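Local coordinates for sister chromatid cohesion protein (Chaetomium thermophilum, PDB 5T8V) that probably loads cohesin onto chromatin as a member of the SCC2/Nipped-B family, and is represented here by its helical, HEAT-repeat C-terminal fragment, at residues A[1202-1207]-A[1277-1282]; A[1270-1275]-A[1371-1376]; A[1303-1308]-A[1375-1380]. All coordinates share one frame; numbering follows the deposited sequence.

Contact 1: A[1202-1207]-A[1277-1282]; sequences KAIQSI and RFIIEN
Ile-1204 and Ile-1207 of helix 1200-1213 meet Ile-1279 and Phe-1278 of helix 1271-1284 in a buried, purely apolar contact, with no hydrogen bond passing between 1202-1207 and 1277-1282. One pair is methyl to methyl, the other methyl to ring. CG2 of Ile-1204 lies 3.8 Å from CG2 of Ile-1279, the side chains crossing at about a right angle. One turn along, CG2 of Ile-1207 comes obliquely to the Phe-1278 ring, 3.9 Å from CZ. The phenyl group reaches this methyl because its CG stands opposite the backbone N (chi1 168°), which carries the ring out toward the other helix. Backbones stay well apart, the CA atoms of Ile-1204 and Ile-1279 being 8.4 Å from each other, so branched and aromatic side chains alone bridge the gap.

Two polar pairs lie within helix 1271-1284. Asn-1282 folds back over one ring face of Phe-1278, its ND2 3.7 Å above the plane and over the ring centre, and the same nitrogen makes a weak bond to Phe-1278 O. On the helix's side turned from this contact, Arg-1277 NE forms a salt bridge at 3.3 Å with Glu-1281 OE2. Both have partners outside the helix: Arg-1277 NH2 bonds Asn-1429 OD1, while Glu-1281 OE1 accepts from Gly-1220 N.

Around the pair, helix 1243-1254 packs through Leu-1252 against both Ile-1204 and Ile-1279, the rings of Phe-1208 and Phe-1278 meet with their planes at about 50°, and helix 1422-1431 covers Arg-1277, Ile-1280 and Glu-1281, setting the contact inside the all-helical solenoid.

Contact 2: A[1270-1275]-A[1371-1376]; sequences PPHVQY and SMILLA
Ile-1373 reaches from helix 1364-1387 to His-1272 and Val-1273 in the first turn of helix 1271-1284, joining two nearly parallel helices of the HEAT-type solenoid. The short segment axes differ in direction by only 12° and come within 10.1 Å of each other. At the root of the Ile-1373 side chain, CB is still 5.4 Å from Val-1273 CG2. The next carbon, Ile-1373 CG1, lies across from the carbonyl carbon (chi1 -61°) and has closed to 3.9 Å from Val-1273 CG2. An extended second torsion then sends Ile-1373 CD1 onward to the tip, where it has two neighbours: Val-1273 CG2, and, at 3.8 Å, His-1272 CD2, approached obliquely to the imidazole.

The histidine's polar end is held by a third element: NE2 is hydrogen-bonded to Ile-1256 O, which would fix the ring's rotation and keep CD2 against the isoleucine. Further packing comes from Ser-1276 on Ile-1373 and Leu-1435 on Met-1372. Met-1372 bends at its last torsion, near -61°, and presents its terminal methyl, Met-1372 CE, to the second branch of the valine, 4.2 Å from Val-1273 CG1.

Contact 3: A[1303-1308]-A[1375-1380]; sequences RLVAST and LAIWEV
The carbonyl O of Leu-1304, whose side chain meets Ile-1377 across the contact, is gripped by two backbone donors, Ser-1307 N and Thr-1308 N, each 2.9 Å from it. One residue earlier, Arg-1303 O takes the hydroxyl of Ser-1307, OG standing 2.7 Å away and 37° out of the carbonyl plane, and also a weak bond from Ser-1307 N. These bonds all stay inside helix 1291-1319; none crosses to helix 1364-1387.

What does cross is hydrocarbon. Ile-1377 is the central side chain, and its two branches have different partners. CG2 packs on Val-1305 CG2, the two side chains sliding past each other in opposite directions. Ile-1377 CD1, at the end of the longer branch, lies 4.0 Å from CD2 of Leu-1304, whose side chain crosses at about a right angle. The other valine methyl, Val-1305 CG1, sits opposite the backbone N (chi1 170°) and turns to the benzo part of the Trp-1378 indole, 4.4 Å from Trp-1378 CE3, in an oblique and looser approach. The segment axes run roughly antiparallel, at 151°, and come within 10.2 Å.

Helix 1439-1452 touches Trp-1378 through Leu-1452, and Thr-1308 OG1 is bonded to Asp-1257 OD1, tying helix 1291-1319 to the loop that holds Asp-1257. Val-1305 and Ile-1377 are buried, whereas Leu-1304 and Trp-1378 are partly exposed. With backbone polar groups paired along the helices and only methyls and an indole meeting between them, the antiparallel pair is held by apolar packing rather than by directional bonds.

From the N-terminal side, helix 1200-1213 opens contact 1, and helix 1271-1284 supplies first the 1270-1275 end of contact 2 and then the 1277-1282 end that closes contact 1, so these two cross. Contact 3 opens later, on helix 1291-1319, in series with contact 1. Helix 1364-1387 then closes contact 2 and, sharing Leu-1375 and Ala-1376, contact 3. The centres lie about 12 Å (contacts 1 and 2), 11 Å (2 and 3) and 17 Å (1 and 3) apart. Ile-1280 joins them by packing on Ala-1376 and Val-1380. Together they tie four helices near the C-terminal end of the solenoid.

Contact 1: A[1202-1207]-A[1277-1282]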
loop_
_atom_site.group_PDB
_atom_site.type_symbol
_atom_site.label_atom_id
_atom_site.label_comp_id
_atom_site.label_asym_id
_atom_site.label_seq_id
_atom_site.Cartn_x
_atom_site.Cartn_y
_atom_site.Cartn_z
ATOM N N LYS A 1202 -37.145 -24.595 -20.347
ATOM C CA LYS A 1202 -36.343 -25.074 -21.468
ATOM C C LYS A 1202 -34.926 -24.521 -21.417
ATOM O O LYS A 1202 -33.987 -25.177 -21.882
ATOM C CB LYS A 1202 -37.006 -24.697 -22.794
ATOM C CG LYS A 1202 -38.422 -25.231 -22.964
ATOM C CD LYS A 1202 -38.692 -25.665 -24.401
ATOM C CE LYS A 1202 -38.519 -24.518 -25.392
ATOM N NZ LYS A 1202 -38.743 -24.959 -26.799
ATOM N N ALA A 1203 -34.749 -23.321 -20.859
ATOM C CA ALA A 1203 -33.415 -22.737 -20.765
ATOM C C ALA A 1203 -32.562 -23.484 -19.748
ATOM O O ALA A 1203 -31.399 -23.805 -20.015
ATOM C CB ALA A 1203 -33.516 -21.257 -20.400
ATOM N N ILE A 1204 -33.123 -23.767 -18.572
ATOM C CA ILE A 1204 -32.381 -24.506 -17.554
ATOM C C ILE A 1204 -32.042 -25.903 -18.060
ATOM O O ILE A 1204 -30.878 -26.325 -18.044
ATOM C CB ILE A 1204 -33.185 -24.557 -16.241
ATOM C CG1 ILE A 1204 -33.434 -23.136 -15.723
ATOM C CG2 ILE A 1204 -32.449 -25.384 -15.189
ATOM C CD1 ILE A 1204 -34.461 -23.052 -14.616
ATOM N N GLN A 1205 -33.057 -26.640 -18.521
ATOM C CA GLN A 1205 -32.813 -27.961 -19.090
ATOM C C GLN A 1205 -31.746 -27.902 -20.175
ATOM O O GLN A 1205 -30.875 -28.777 -20.254
ATOM C CB GLN A 1205 -34.115 -28.535 -19.654
ATOM C CG GLN A 1205 -35.200 -28.761 -18.610
ATOM C CD GLN A 1205 -36.587 -28.863 -19.221
ATOM O OE1 GLN A 1205 -36.741 -28.912 -20.444
ATOM N NE2 GLN A 1205 -37.607 -28.886 -18.369
ATOM N N SER A 1206 -31.793 -26.865 -21.014
ATOM C CA SER A 1206 -30.816 -26.730 -22.090
ATOM C C SER A 1206 -29.410 -26.547 -21.534
ATOM O O SER A 1206 -28.458 -27.177 -22.004
ATOM C CB SER A 1206 -31.192 -25.555 -22.993
ATOM O OG SER A 1206 -30.228 -25.371 -24.013
ATOM N N ILE A 1207 -29.258 -25.677 -20.534
ATOM C CA ILE A 1207 -27.940 -25.461 -19.943
ATOM C C ILE A 1207 -27.406 -26.759 -19.355
ATOM O O ILE A 1207 -26.221 -27.082 -19.500
ATOM C CB ILE A 1207 -28.000 -24.341 -18.887
ATOM C CG1 ILE A 1207 -28.324 -23.002 -19.561
ATOM C CG2 ILE A 1207 -26.672 -24.243 -18.127
ATOM C CD1 ILE A 1207 -28.570 -21.863 -18.593
ATOM N N ARG A 1277 -29.317 -32.460 -8.809
ATOM C CA ARG A 1277 -28.015 -32.080 -8.271
ATOM C C ARG A 1277 -27.472 -30.854 -8.991
ATOM O O ARG A 1277 -26.989 -29.903 -8.358
ATOM C CB ARG A 1277 -27.037 -33.248 -8.398
ATOM C CG ARG A 1277 -25.646 -32.939 -7.866
ATOM C CD ARG A 1277 -24.691 -34.096 -8.082
ATOM N NE ARG A 1277 -23.481 -33.945 -7.279
ATOM C CZ ARG A 1277 -22.531 -34.868 -7.171
ATOM N NH1 ARG A 1277 -22.640 -36.022 -7.817
ATOM N NH2 ARG A 1277 -21.470 -34.636 -6.410
ATOM N N PHE A 1278 -27.546 -30.859 -10.324
ATOM C CA PHE A 1278 -27.018 -29.740 -11.093
ATOM C C PHE A 1278 -27.627 -28.419 -10.644
ATOM O O PHE A 1278 -26.918 -27.412 -10.530
ATOM C CB PHE A 1278 -27.263 -29.951 -12.588
ATOM C CG PHE A 1278 -27.000 -28.725 -13.419
ATOM C CD1 PHE A 1278 -25.706 -28.348 -13.728
ATOM C CD2 PHE A 1278 -28.046 -27.947 -13.885
ATOM C CE1 PHE A 1278 -25.460 -27.217 -14.486
ATOM C CE2 PHE A 1278 -27.808 -26.820 -14.642
ATOM C CZ PHE A 1278 -26.514 -26.454 -14.943
ATOM N N ILE A 1279 -28.937 -28.395 -10.375
ATOM C CA ILE A 1279 -29.603 -27.127 -10.084
ATOM C C ILE A 1279 -29.733 -26.843 -8.592
ATOM O O ILE A 1279 -30.221 -25.767 -8.227
ATOM C CB ILE A 1279 -30.986 -27.035 -10.765
ATOM C CG1 ILE A 1279 -31.944 -28.110 -10.251
ATOM C CG2 ILE A 1279 -30.829 -27.134 -12.277
ATOM C CD1 ILE A 1279 -33.355 -27.962 -10.808
ATOM N N ILE A 1280 -29.311 -27.756 -7.718
ATOM C CA ILE A 1280 -29.180 -27.406 -6.301
ATOM C C ILE A 1280 -27.773 -26.903 -6.000
ATOM O O ILE A 1280 -27.593 -25.969 -5.208
ATOM C CB ILE A 1280 -29.562 -28.593 -5.388
ATOM C CG1 ILE A 1280 -28.588 -29.760 -5.550
ATOM C CG2 ILE A 1280 -30.992 -29.041 -5.650
ATOM C CD1 ILE A 1280 -27.539 -29.827 -4.459
ATOM N N GLU A 1281 -26.762 -27.499 -6.641
ATOM C CA GLU A 1281 -25.408 -26.977 -6.508
ATOM C C GLU A 1281 -25.325 -25.533 -6.988
ATOM O O GLU A 1281 -24.446 -24.782 -6.548
ATOM C CB GLU A 1281 -24.431 -27.862 -7.280
ATOM C CG GLU A 1281 -24.235 -29.239 -6.672
ATOM C CD GLU A 1281 -23.388 -30.149 -7.544
ATOM O OE1 GLU A 1281 -23.618 -30.186 -8.769
ATOM O OE2 GLU A 1281 -22.489 -30.823 -7.002
ATOM N N ASN A 1282 -26.227 -25.125 -7.886
ATOM C CA ASN A 1282 -26.322 -23.714 -8.249
ATOM C C ASN A 1282 -26.943 -22.901 -7.122
ATOM O O ASN A 1282 -26.528 -21.765 -6.865
ATOM C CB ASN A 1282 -27.140 -23.544 -9.530
ATOM C CG ASN A 1282 -26.348 -23.864 -10.782
ATOM O OD1 ASN A 1282 -25.483 -23.094 -11.195
ATOM N ND2 ASN A 1282 -26.653 -24.996 -11.403
#

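Contact 2: A[1270-1275]-A[1371-1376]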
loop_
_atom_site.group_PDB
_atom_site.type_symbol
_atom_site.label_atom_id
_atom_site.label_comp_id
_atom_site.label_asym_id
_atom_site.label_seq_id
_atom_site.Cartn_x
_atom_site.Cartn_y
_atom_site.Cartn_z
ATOM N N PRO A 1270 -30.122 -41.562 -11.688
ATOM C CA PRO A 1270 -31.279 -41.232 -12.514
ATOM C C PRO A 1270 -31.077 -39.901 -13.203
ATOM O O PRO A 1270 -30.402 -39.001 -12.668
ATOM C CB PRO A 1270 -32.430 -41.174 -11.499
ATOM C CG PRO A 1270 -31.977 -41.997 -10.359
ATOM C CD PRO A 1270 -30.499 -41.828 -10.291
ATOM N N PRO A 1271 -31.636 -39.726 -14.404
ATOM C CA PRO A 1271 -31.504 -38.423 -15.078
ATOM C C PRO A 1271 -31.972 -37.264 -14.216
ATOM O O PRO A 1271 -31.300 -36.225 -14.143
ATOM C CB PRO A 1271 -32.375 -38.591 -16.332
ATOM C CG PRO A 1271 -32.447 -40.063 -16.558
ATOM C CD PRO A 1271 -32.419 -40.687 -15.201
ATOM N N HIS A 1272 -33.111 -37.425 -13.541
ATOM C CA HIS A 1272 -33.648 -36.362 -12.704
ATOM C C HIS A 1272 -32.811 -36.128 -11.453
ATOM O O HIS A 1272 -32.890 -35.042 -10.869
ATOM C CB HIS A 1272 -35.089 -36.685 -12.313
ATOM C CG HIS A 1272 -35.752 -35.602 -11.524
ATOM N ND1 HIS A 1272 -35.794 -34.292 -11.948
ATOM C CD2 HIS A 1272 -36.392 -35.632 -10.332
ATOM C CE1 HIS A 1272 -36.436 -33.562 -11.053
ATOM N NE2 HIS A 1272 -36.809 -34.352 -10.063
ATOM N N VAL A 1273 -32.019 -37.111 -11.022
ATOM C CA VAL A 1273 -31.128 -36.901 -9.886
ATOM C C VAL A 1273 -29.887 -36.128 -10.315
ATOM O O VAL A 1273 -29.408 -35.248 -9.590
ATOM C CB VAL A 1273 -30.761 -38.248 -9.240
ATOM C CG1 VAL A 1273 -29.683 -38.065 -8.169
ATOM C CG2 VAL A 1273 -31.999 -38.891 -8.631
ATOM N N GLN A 1274 -29.340 -36.446 -11.491
ATOM C CA GLN A 1274 -28.232 -35.665 -12.027
ATOM C C GLN A 1274 -28.657 -34.223 -12.268
ATOM O O GLN A 1274 -27.930 -33.282 -11.921
ATOM C CB GLN A 1274 -27.726 -36.307 -13.319
ATOM C CG GLN A 1274 -26.459 -35.680 -13.885
ATOM C CD GLN A 1274 -25.251 -35.894 -12.996
ATOM O OE1 GLN A 1274 -24.789 -37.020 -12.815
ATOM N NE2 GLN A 1274 -24.731 -34.808 -12.436
ATOM N N TYR A 1275 -29.842 -34.032 -12.851
ATOM C CA TYR A 1275 -30.360 -32.687 -13.090
ATOM C C TYR A 1275 -30.622 -31.957 -11.775
ATOM O O TYR A 1275 -30.189 -30.811 -11.583
ATOM C CB TYR A 1275 -31.634 -32.791 -13.933
ATOM C CG TYR A 1275 -32.299 -31.478 -14.274
ATOM C CD1 TYR A 1275 -31.569 -30.417 -14.790
ATOM C CD2 TYR A 1275 -33.668 -31.313 -14.109
ATOM C CE1 TYR A 1275 -32.182 -29.219 -15.111
ATOM C CE2 TYR A 1275 -34.290 -30.123 -14.427
ATOM C CZ TYR A 1275 -33.543 -29.078 -14.929
ATOM O OH TYR A 1275 -34.160 -27.889 -15.247
ATOM N N SER A 1371 -34.811 -40.191 -2.120
ATOM C CA SER A 1371 -34.285 -39.572 -0.906
ATOM C C SER A 1371 -33.149 -38.604 -1.218
ATOM O O SER A 1371 -33.200 -37.427 -0.842
ATOM C CB SER A 1371 -33.816 -40.655 0.067
ATOM O OG SER A 1371 -34.877 -41.522 0.429
ATOM N N MET A 1372 -32.106 -39.090 -1.895
ATOM C CA MET A 1372 -30.920 -38.285 -2.180
ATOM C C MET A 1372 -31.282 -36.868 -2.602
ATOM O O MET A 1372 -30.656 -35.900 -2.160
ATOM C CB MET A 1372 -30.080 -38.941 -3.275
ATOM C CG MET A 1372 -29.275 -40.143 -2.820
ATOM S SD MET A 1372 -28.162 -40.721 -4.114
ATOM C CE MET A 1372 -29.332 -41.158 -5.390
ATOM N N ILE A 1373 -32.292 -36.740 -3.463
ATOM C CA ILE A 1373 -32.746 -35.419 -3.884
ATOM C C ILE A 1373 -33.107 -34.575 -2.668
ATOM O O ILE A 1373 -32.595 -33.464 -2.486
ATOM C CB ILE A 1373 -33.931 -35.545 -4.859
ATOM C CG1 ILE A 1373 -33.502 -36.313 -6.114
ATOM C CG2 ILE A 1373 -34.471 -34.162 -5.232
ATOM C CD1 ILE A 1373 -34.635 -36.622 -7.078
ATOM N N LEU A 1374 -33.982 -35.100 -1.805
ATOM C CA LEU A 1374 -34.454 -34.321 -0.665
ATOM C C LEU A 1374 -33.327 -34.023 0.317
ATOM O O LEU A 1374 -33.219 -32.898 0.819
ATOM C CB LEU A 1374 -35.593 -35.053 0.041
ATOM C CG LEU A 1374 -36.864 -35.260 -0.783
ATOM C CD1 LEU A 1374 -36.944 -36.690 -1.251
ATOM C CD2 LEU A 1374 -38.095 -34.887 0.016
ATOM N N LEU A 1375 -32.483 -35.015 0.614
ATOM C CA LEU A 1375 -31.371 -34.775 1.530
ATOM C C LEU A 1375 -30.437 -33.700 0.989
ATOM O O LEU A 1375 -29.908 -32.885 1.754
ATOM C CB LEU A 1375 -30.602 -36.071 1.787
ATOM C CG LEU A 1375 -31.292 -37.093 2.694
ATOM C CD1 LEU A 1375 -31.788 -38.271 1.891
ATOM C CD2 LEU A 1375 -30.361 -37.560 3.796
ATOM N N ALA A 1376 -30.219 -33.682 -0.328
ATOM C CA ALA A 1376 -29.389 -32.642 -0.925
ATOM C C ALA A 1376 -30.060 -31.278 -0.812
ATOM O O ALA A 1376 -29.425 -30.290 -0.417
ATOM C CB ALA A 1376 -29.097 -32.985 -2.386
#

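Contact 3: A[1303-1308]-A[1375-1380]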
loop_
_atom_site.group_PDB
_atom_site.type_symbol
_atom_site.label_atom_id
_atom_site.label_comp_id
_atom_site.label_asym_id
_atom_site.label_seq_id
_atom_site.Cartn_x
_atom_site.Cartn_y
_atom_site.Cartn_z
ATOM N N ARG A 1303 -40.906 -25.885 1.579
ATOM C CA ARG A 1303 -42.248 -26.272 1.157
ATOM C C ARG A 1303 -42.211 -27.551 0.328
ATOM O O ARG A 1303 -42.977 -28.491 0.573
ATOM C CB ARG A 1303 -42.891 -25.124 0.373
ATOM C CG ARG A 1303 -44.346 -25.356 -0.008
ATOM C CD ARG A 1303 -45.044 -24.057 -0.403
ATOM N NE ARG A 1303 -44.337 -23.342 -1.468
ATOM C CZ ARG A 1303 -43.532 -22.296 -1.287
ATOM N NH1 ARG A 1303 -43.310 -21.804 -0.073
ATOM N NH2 ARG A 1303 -42.945 -21.730 -2.334
ATOM N N LEU A 1304 -41.311 -27.610 -0.656
ATOM C CA LEU A 1304 -41.188 -28.806 -1.484
ATOM C C LEU A 1304 -40.806 -30.019 -0.645
ATOM O O LEU A 1304 -41.458 -31.068 -0.712
ATOM C CB LEU A 1304 -40.154 -28.573 -2.587
ATOM C CG LEU A 1304 -39.668 -29.819 -3.336
ATOM C CD1 LEU A 1304 -40.834 -30.579 -3.958
ATOM C CD2 LEU A 1304 -38.649 -29.435 -4.396
ATOM N N VAL A 1305 -39.739 -29.895 0.147
ATOM C CA VAL A 1305 -39.273 -31.019 0.954
ATOM C C VAL A 1305 -40.387 -31.525 1.861
ATOM O O VAL A 1305 -40.603 -32.736 1.987
ATOM C CB VAL A 1305 -38.022 -30.608 1.756
ATOM C CG1 VAL A 1305 -37.650 -31.669 2.779
ATOM C CG2 VAL A 1305 -36.854 -30.353 0.813
ATOM N N ALA A 1306 -41.116 -30.609 2.503
ATOM C CA ALA A 1306 -42.194 -31.009 3.399
ATOM C C ALA A 1306 -43.403 -31.555 2.649
ATOM O O ALA A 1306 -44.221 -32.259 3.251
ATOM C CB ALA A 1306 -42.618 -29.826 4.272
ATOM N N SER A 1307 -43.536 -31.252 1.358
ATOM C CA SER A 1307 -44.661 -31.747 0.572
ATOM C C SER A 1307 -44.399 -33.143 0.014
ATOM O O SER A 1307 -45.192 -34.064 0.242
ATOM C CB SER A 1307 -44.973 -30.771 -0.567
ATOM O OG SER A 1307 -45.422 -29.524 -0.062
ATOM N N THR A 1308 -43.293 -33.320 -0.712
ATOM C CA THR A 1308 -43.011 -34.606 -1.343
ATOM C C THR A 1308 -42.327 -35.569 -0.378
ATOM O O THR A 1308 -42.620 -36.773 -0.382
ATOM C CB THR A 1308 -42.143 -34.401 -2.584
ATOM O OG1 THR A 1308 -42.724 -33.385 -3.412
ATOM C CG2 THR A 1308 -42.030 -35.693 -3.379
ATOM N N LEU A 1375 -32.483 -35.015 0.614
ATOM C CA LEU A 1375 -31.371 -34.775 1.530
ATOM C C LEU A 1375 -30.437 -33.700 0.989
ATOM O O LEU A 1375 -29.908 -32.885 1.754
ATOM C CB LEU A 1375 -30.602 -36.071 1.787
ATOM C CG LEU A 1375 -31.292 -37.093 2.694
ATOM C CD1 LEU A 1375 -31.788 -38.271 1.891
ATOM C CD2 LEU A 1375 -30.361 -37.560 3.796
ATOM N N ALA A 1376 -30.219 -33.682 -0.328
ATOM C CA ALA A 1376 -29.389 -32.642 -0.925
ATOM C C ALA A 1376 -30.060 -31.278 -0.812
ATOM O O ALA A 1376 -29.425 -30.290 -0.417
ATOM C CB ALA A 1376 -29.097 -32.985 -2.386
ATOM N N ILE A 1377 -31.350 -31.206 -1.155
ATOM C CA ILE A 1377 -32.095 -29.956 -1.021
ATOM C C ILE A 1377 -31.940 -29.404 0.388
ATOM O O ILE A 1377 -31.554 -28.246 0.583
ATOM C CB ILE A 1377 -33.581 -30.171 -1.371
ATOM C CG1 ILE A 1377 -33.742 -30.541 -2.846
ATOM C CG2 ILE A 1377 -34.392 -28.909 -1.067
ATOM C CD1 ILE A 1377 -35.133 -31.035 -3.196
ATOM N N TRP A 1378 -32.243 -30.227 1.394
ATOM C CA TRP A 1378 -32.166 -29.759 2.773
ATOM C C TRP A 1378 -30.738 -29.407 3.168
ATOM O O TRP A 1378 -30.527 -28.481 3.958
ATOM C CB TRP A 1378 -32.727 -30.815 3.724
ATOM C CG TRP A 1378 -32.818 -30.328 5.133
ATOM C CD1 TRP A 1378 -31.915 -30.533 6.133
ATOM C CD2 TRP A 1378 -33.870 -29.537 5.698
ATOM N NE1 TRP A 1378 -32.340 -29.925 7.288
ATOM C CE2 TRP A 1378 -33.539 -29.306 7.047
ATOM C CE3 TRP A 1378 -35.062 -29.004 5.194
ATOM C CZ2 TRP A 1378 -34.356 -28.566 7.900
ATOM C CZ3 TRP A 1378 -35.871 -28.270 6.041
ATOM C CH2 TRP A 1378 -35.515 -28.057 7.379
ATOM N N GLU A 1379 -29.750 -30.133 2.642
ATOM C CA GLU A 1379 -28.358 -29.790 2.914
ATOM C C GLU A 1379 -28.057 -28.369 2.459
ATOM O O GLU A 1379 -27.575 -27.540 3.242
ATOM C CB GLU A 1379 -27.429 -30.792 2.226
ATOM C CG GLU A 1379 -25.946 -30.562 2.491
ATOM C CD GLU A 1379 -25.579 -30.733 3.954
ATOM O OE1 GLU A 1379 -26.343 -31.399 4.686
ATOM O OE2 GLU A 1379 -24.526 -30.201 4.373
ATOM N N VAL A 1380 -28.348 -28.065 1.191
ATOM C CA VAL A 1380 -28.147 -26.704 0.696
ATOM C C VAL A 1380 -28.973 -25.717 1.509
ATOM O O VAL A 1380 -28.547 -24.584 1.755
ATOM C CB VAL A 1380 -28.488 -26.626 -0.804
ATOM C CG1 VAL A 1380 -28.421 -25.181 -1.299
ATOM C CG2 VAL A 1380 -27.539 -27.502 -1.607
#